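Local coordinates for PbSGBP-B lipoprotein (Prevotella bryantii B14, PDB 6D2Y), which probably binds polysaccharides at the cell surface, as a glycan-binding lipoprotein of a polysaccharide utilization locus, and holds a magnesium ion, at residues Glu147-Thr152 with Phe189-Asp194; Lys311-Glu316 with Asp452-Val457. All coordinates share one frame; numbering follows the deposited sequence.

The chain starts with a separate sheeted region and enters the IPT/TIG domain near residue 133. Contact 1 comes first. It pairs strand 148-154 with strand 186-190 and closes a loop of 36 residues that holds no helix. The chain then runs into the xyloglucan-binding domain. There contact 2 brings strand 311-318 against strand 449-458, near the C terminus, across 135 intervening residues. The two contacts follow in series, neither nesting nor crossing. The centres of contact 1 and contact 2 lie about 20 Å apart, and the nearest atoms of contact 1 and contact 2 about 9 Å apart. E141, from the IPT/TIG domain, reaches K314 and R455 of contact 2 through salt bridges, so the two regions meet there.

Contact 1: Glu147-Thr152 with Phe189-Asp194; sequences EEVTIT and FTMPED
V149 sits over one face of the F189 ring, and this CH-pi contact carries the side-chain packing of the pair. V149 CB lies 3.9 Å from the centroid of the F189 ring, offset toward the rim. The ring gets there because F189 CG sits between its own backbone N and carbonyl carbon (chi1 69°). The two side chains then run side by side on one face of the sheet. V149 CG1, anti to the backbone N (chi1 -171°), comes within 3.7 Å of F189 CZ. The other branch, V149 CG2, lies beside the backbone N and meets M191 CB at 3.9 Å. M191 is modelled as selenomethionine. I151 CD1 approaches F189 CE1 obliquely at 3.9 Å. E148 and T190 form a non-hydrogen-bonded pair with side chains on the other face.

The backbones make an antiparallel ladder. V149 and F189 are a hydrogen-bonded pair: V149 N gives to F189 O at 2.8 Å, and F189 N gives to V149 O at 2.9 Å. M191 N adds a nearly straight bond to E147 O, 3.1 Å long with an N-H...O angle of 175°. This bond carries the pairing past the end of strand 186-190, into the loop that follows. E147 OE2 accepts from K144 N.

These strands are the middle two of a four-stranded antiparallel sheet in the IPT/TIG domain, an immunoglobulin-like fold of the E-set clan. M138 of strand 134-138 touches both V149 and I151, and Y216 touches M191. The chemistry implies a division of labour: the register rests on three main-chain hydrogen bonds, while the side chains add apolar and CH-pi contact on the face that carries V149 and F189.

Contact 2: Lys311-Glu316 with Asp452-Val457; sequences KSLKFE and DNIRVV. With MG (magnesium ion), chain B.
An antiparallel strand pair of the xyloglucan-binding domain joins K311-E316 to D452-V457, and its register shifts by one at a beta bulge between K314 and E316. S312 with V457, K314 with R455 and E316 with D452 are hydrogen-bonded pairs; K314 N to R455 O is 2.7 Å. N453 has positive phi (65°). Together N453 and I454 form a G1 beta bulge opposite F224 of strand 222-224.

N453 and R455 both donate to the E316 carboxylate. R455 grips it end-on: R455 NH1 meets E316 OE1 at 3.0 Å and R455 NH2 meets E316 OE2 at 3.1 Å, with the two planes only 15° apart. N453 ND2 donates to E316 OE1 on its anti side, 3.1 Å away and somewhat out of the carboxylate plane. T394 OG1 also bonds E316 OE2. K314 CB lies over one face of the guanidinium. E141 pairs with both R455 NH2 and K314 NZ, which probably eases the closeness of two positive charges.

The sheet is branched. Strand 449-458 also brings D452 to the magnesium ion, which both carboxylate oxygens bind, D452 OD1 at 2.4 Å. D225, D227, S255 and N257 complete the protein ligands. N453 OD1 accepts from a magnesium-bound water at 2.8 Å, a second-shell link from bulge to metal.

Contact 1: Glu147-Thr152 with Phe189-Asp194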
loop_
_atom_site.group_PDB
_atom_site.type_symbol
_atom_site.label_atom_id
_atom_site.label_comp_id
_atom_site.label_asym_id
_atom_site.label_seq_id
_atom_site.Cartn_x
_atom_site.Cartn_y
_atom_site.Cartn_z
ATOM N N GLU A 147 -14.351 11.818 -10.109
ATOM C CA GLU A 147 -12.967 12.111 -9.776
ATOM C C GLU A 147 -12.022 11.181 -10.528
ATOM O O GLU A 147 -12.369 10.043 -10.861
ATOM C CB GLU A 147 -12.732 11.975 -8.271
ATOM C CG GLU A 147 -12.829 13.285 -7.505
ATOM C CD GLU A 147 -13.349 13.098 -6.091
ATOM O OE1 GLU A 147 -13.956 14.048 -5.549
ATOM O OE2 GLU A 147 -13.151 12.004 -5.520
ATOM N N GLU A 148 -10.815 11.676 -10.791
ATOM C CA GLU A 148 -9.790 10.876 -11.448
ATOM C C GLU A 148 -9.120 9.976 -10.417
ATOM O O GLU A 148 -8.572 10.463 -9.422
ATOM C CB GLU A 148 -8.759 11.774 -12.128
ATOM C CG GLU A 148 -7.853 11.036 -13.096
ATOM C CD GLU A 148 -6.636 11.849 -13.493
ATOM O OE1 GLU A 148 -5.738 12.025 -12.643
ATOM O OE2 GLU A 148 -6.580 12.312 -14.653
ATOM N N VAL A 149 -9.163 8.668 -10.653
ATOM C CA VAL A 149 -8.617 7.677 -9.737
ATOM C C VAL A 149 -7.463 6.965 -10.424
ATOM O O VAL A 149 -7.549 6.621 -11.607
ATOM C CB VAL A 149 -9.692 6.664 -9.291
ATOM C CG1 VAL A 149 -9.158 5.776 -8.180
ATOM C CG2 VAL A 149 -10.953 7.387 -8.847
ATOM N N THR A 150 -6.381 6.747 -9.680
ATOM C CA THR A 150 -5.225 6.007 -10.166
ATOM C C THR A 150 -4.946 4.838 -9.232
ATOM O O THR A 150 -4.943 5.004 -8.008
ATOM C CB THR A 150 -3.988 6.904 -10.273
ATOM O OG1 THR A 150 -3.633 7.390 -8.973
ATOM C CG2 THR A 150 -4.258 8.083 -11.197
ATOM N N ILE A 151 -4.718 3.663 -9.811
ATOM C CA ILE A 151 -4.364 2.462 -9.063
ATOM C C ILE A 151 -2.914 2.133 -9.386
ATOM O O ILE A 151 -2.560 1.935 -10.556
ATOM C CB ILE A 151 -5.293 1.286 -9.402
ATOM C CG1 ILE A 151 -6.602 1.403 -8.626
ATOM C CG2 ILE A 151 -4.623 -0.041 -9.075
ATOM C CD1 ILE A 151 -7.704 0.521 -9.157
ATOM N N THR A 152 -2.073 2.083 -8.358
ATOM C CA THR A 152 -0.644 1.868 -8.525
ATOM C C THR A 152 -0.286 0.421 -8.220
ATOM O O THR A 152 -0.823 -0.183 -7.287
ATOM C CB THR A 152 0.161 2.804 -7.619
ATOM O OG1 THR A 152 -0.348 4.140 -7.733
ATOM C CG2 THR A 152 1.633 2.794 -8.006
ATOM N N PHE A 189 -8.497 5.895 -14.223
ATOM C CA PHE A 189 -9.879 5.842 -14.671
ATOM C C PHE A 189 -10.691 6.920 -13.967
ATOM O O PHE A 189 -10.293 7.449 -12.926
ATOM C CB PHE A 189 -10.504 4.459 -14.435
ATOM C CG PHE A 189 -10.721 4.118 -12.981
ATOM C CD1 PHE A 189 -9.686 3.614 -12.208
ATOM C CD2 PHE A 189 -11.964 4.294 -12.391
ATOM C CE1 PHE A 189 -9.887 3.293 -10.875
ATOM C CE2 PHE A 189 -12.170 3.977 -11.056
ATOM C CZ PHE A 189 -11.131 3.476 -10.299
ATOM N N THR A 190 -11.837 7.245 -14.558
ATOM C CA THR A 190 -12.783 8.191 -13.983
ATOM C C THR A 190 -13.873 7.410 -13.258
ATOM O O THR A 190 -14.577 6.603 -13.875
ATOM C CB THR A 190 -13.384 9.092 -15.064
ATOM O OG1 THR A 190 -12.342 9.808 -15.736
ATOM C CG2 THR A 190 -14.341 10.097 -14.444
HETATM N N MSE A 191 -14.005 7.651 -11.956
HETATM C CA MSE A 191 -14.908 6.899 -11.081
HETATM C C MSE A 191 -16.363 6.991 -11.538
HETATM O O MSE A 191 -16.941 8.075 -11.541
HETATM C CB MSE A 191 -14.775 7.417 -9.650
HETATM C CG MSE A 191 -15.803 6.909 -8.649
HETATM SE SE MSE A 191 -15.821 4.969 -8.569
HETATM C CE MSE A 191 -14.021 4.676 -7.886
ATOM N N PRO A 192 -16.958 5.860 -11.916
ATOM C CA PRO A 192 -18.388 5.856 -12.253
ATOM C C PRO A 192 -19.242 6.205 -11.045
ATOM O O PRO A 192 -18.789 6.241 -9.899
ATOM C CB PRO A 192 -18.648 4.422 -12.728
ATOM C CG PRO A 192 -17.311 3.887 -13.095
ATOM C CD PRO A 192 -16.321 4.562 -12.195
ATOM N N GLU A 193 -20.518 6.468 -11.320
ATOM C CA GLU A 193 -21.443 6.838 -10.260
ATOM C C GLU A 193 -21.909 5.644 -9.440
ATOM O O GLU A 193 -22.379 5.833 -8.314
ATOM C CB GLU A 193 -22.663 7.553 -10.845
ATOM C CG GLU A 193 -22.425 9.012 -11.202
ATOM C CD GLU A 193 -23.211 9.967 -10.320
ATOM O OE1 GLU A 193 -23.475 9.621 -9.149
ATOM O OE2 GLU A 193 -23.565 11.065 -10.799
ATOM N N ASP A 194 -21.780 4.426 -9.961
ATOM C CA ASP A 194 -22.450 3.268 -9.382
ATOM C C ASP A 194 -21.493 2.099 -9.186
ATOM O O ASP A 194 -21.878 0.936 -9.338
ATOM C CB ASP A 194 -23.632 2.846 -10.252
ATOM C CG ASP A 194 -23.201 2.372 -11.630
ATOM O OD1 ASP A 194 -22.175 2.873 -12.138
ATOM O OD2 ASP A 194 -23.885 1.499 -12.204
#

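Contact 2: Lys311-Glu316 with Asp452-Val457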
loop_
_atom_site.group_PDB
_atom_site.type_symbol
_atom_site.label_atom_id
_atom_site.label_comp_id
_atom_site.label_asym_id
_atom_site.label_seq_id
_atom_site.Cartn_x
_atom_site.Cartn_y
_atom_site.Cartn_z
ATOM N N LYS A 311 -1.534 -6.435 8.925
ATOM C CA LYS A 311 -2.536 -5.385 8.840
ATOM C C LYS A 311 -1.850 -4.031 8.734
ATOM O O LYS A 311 -0.665 -3.884 9.043
ATOM C CB LYS A 311 -3.481 -5.415 10.046
ATOM C CG LYS A 311 -4.728 -6.256 9.828
ATOM C CD LYS A 311 -5.154 -6.953 11.110
ATOM C CE LYS A 311 -6.487 -7.662 10.938
ATOM N NZ LYS A 311 -6.818 -8.512 12.115
ATOM N N SER A 312 -2.617 -3.040 8.285
ATOM C CA SER A 312 -2.095 -1.706 8.037
ATOM C C SER A 312 -3.076 -0.664 8.547
ATOM O O SER A 312 -4.293 -0.867 8.522
ATOM C CB SER A 312 -1.832 -1.470 6.541
ATOM O OG SER A 312 -0.859 -2.368 6.041
ATOM N N LEU A 313 -2.530 0.457 9.011
ATOM C CA LEU A 313 -3.328 1.628 9.342
ATOM C C LEU A 313 -3.529 2.462 8.083
ATOM O O LEU A 313 -2.567 2.747 7.360
ATOM C CB LEU A 313 -2.646 2.457 10.431
ATOM C CG LEU A 313 -3.369 3.716 10.911
ATOM C CD1 LEU A 313 -4.417 3.388 11.968
ATOM C CD2 LEU A 313 -2.364 4.725 11.439
ATOM N N LYS A 314 -4.779 2.838 7.814
ATOM C CA LYS A 314 -5.126 3.611 6.631
ATOM C C LYS A 314 -5.997 4.792 7.027
ATOM O O LYS A 314 -6.718 4.745 8.027
ATOM C CB LYS A 314 -5.867 2.761 5.587
ATOM C CG LYS A 314 -4.972 1.997 4.630
ATOM C CD LYS A 314 -5.807 1.329 3.549
ATOM C CE LYS A 314 -4.950 0.521 2.598
ATOM N NZ LYS A 314 -5.781 -0.264 1.647
ATOM N N PHE A 315 -5.923 5.850 6.222
ATOM C CA PHE A 315 -6.740 7.043 6.399
ATOM C C PHE A 315 -6.647 7.878 5.131
ATOM O O PHE A 315 -5.693 7.757 4.357
ATOM C CB PHE A 315 -6.303 7.864 7.622
ATOM C CG PHE A 315 -4.895 8.396 7.538
ATOM C CD1 PHE A 315 -3.827 7.650 8.014
ATOM C CD2 PHE A 315 -4.642 9.653 7.003
ATOM C CE1 PHE A 315 -2.532 8.140 7.946
ATOM C CE2 PHE A 315 -3.352 10.146 6.931
ATOM C CZ PHE A 315 -2.296 9.389 7.405
ATOM N N GLU A 316 -7.652 8.724 4.926
ATOM C CA GLU A 316 -7.639 9.700 3.848
ATOM C C GLU A 316 -7.172 11.046 4.386
ATOM O O GLU A 316 -7.472 11.418 5.524
ATOM C CB GLU A 316 -9.021 9.838 3.205
ATOM C CG GLU A 316 -9.293 8.839 2.087
ATOM C CD GLU A 316 -9.572 7.439 2.605
ATOM O OE1 GLU A 316 -10.333 7.308 3.584
ATOM O OE2 GLU A 316 -9.037 6.467 2.031
ATOM N N ASP A 452 -9.425 11.958 7.731
ATOM C CA ASP A 452 -10.683 11.273 7.970
ATOM C C ASP A 452 -10.496 9.800 7.630
ATOM O O ASP A 452 -9.564 9.420 6.918
ATOM C CB ASP A 452 -11.824 11.921 7.164
ATOM C CG ASP A 452 -13.173 11.290 7.444
ATOM O OD1 ASP A 452 -13.969 11.128 6.494
ATOM O OD2 ASP A 452 -13.431 10.944 8.613
ATOM N N ASN A 453 -11.371 8.966 8.187
ATOM C CA ASN A 453 -11.404 7.537 7.885
ATOM C C ASN A 453 -10.137 6.813 8.353
ATOM O O ASN A 453 -9.537 6.025 7.620
ATOM C CB ASN A 453 -11.672 7.287 6.402
ATOM C CG ASN A 453 -12.971 7.930 5.929
ATOM O OD1 ASN A 453 -13.967 7.957 6.658
ATOM N ND2 ASN A 453 -12.975 8.425 4.699
ATOM N N ILE A 454 -9.765 7.051 9.608
ATOM C CA ILE A 454 -8.691 6.291 10.239
ATOM C C ILE A 454 -9.190 4.876 10.500
ATOM O O ILE A 454 -10.150 4.672 11.249
ATOM C CB ILE A 454 -8.234 6.968 11.538
ATOM C CG1 ILE A 454 -7.903 8.443 11.296
ATOM C CG2 ILE A 454 -7.041 6.229 12.131
ATOM C CD1 ILE A 454 -7.822 9.260 12.571
ATOM N N ARG A 455 -8.532 3.889 9.894
ATOM C CA ARG A 455 -8.972 2.503 9.980
ATOM C C ARG A 455 -7.759 1.582 9.969
ATOM O O ARG A 455 -6.648 1.984 9.614
ATOM C CB ARG A 455 -9.917 2.145 8.825
ATOM C CG ARG A 455 -9.303 2.342 7.440
ATOM C CD ARG A 455 -10.338 2.191 6.333
ATOM N NE ARG A 455 -9.760 2.359 5.000
ATOM C CZ ARG A 455 -9.688 3.519 4.354
ATOM N NH1 ARG A 455 -10.152 4.628 4.913
ATOM N NH2 ARG A 455 -9.148 3.576 3.145
ATOM N N VAL A 456 -7.979 0.328 10.367
ATOM C CA VAL A 456 -6.965 -0.719 10.277
ATOM C C VAL A 456 -7.511 -1.839 9.401
ATOM O O VAL A 456 -8.632 -2.317 9.615
ATOM C CB VAL A 456 -6.532 -1.239 11.664
ATOM C CG1 VAL A 456 -7.711 -1.791 12.453
ATOM C CG2 VAL A 456 -5.446 -2.297 11.511
ATOM N N VAL A 457 -6.716 -2.251 8.415
ATOM C CA VAL A 457 -7.202 -3.098 7.324
ATOM C C VAL A 457 -6.170 -4.158 7.016
ATOM O O VAL A 457 -4.955 -3.948 7.188
ATOM C CB VAL A 457 -7.493 -2.257 6.058
ATOM C CG1 VAL A 457 -6.200 -1.765 5.420
ATOM C CG2 VAL A 457 -8.365 -2.994 5.049
HETATM MG MG MG B . -15.810 11.599 7.962
HETATM O O HOH W 1 -8.846 0.153 2.966
HETATM O O HOH W 2 -16.046 9.801 7.083
#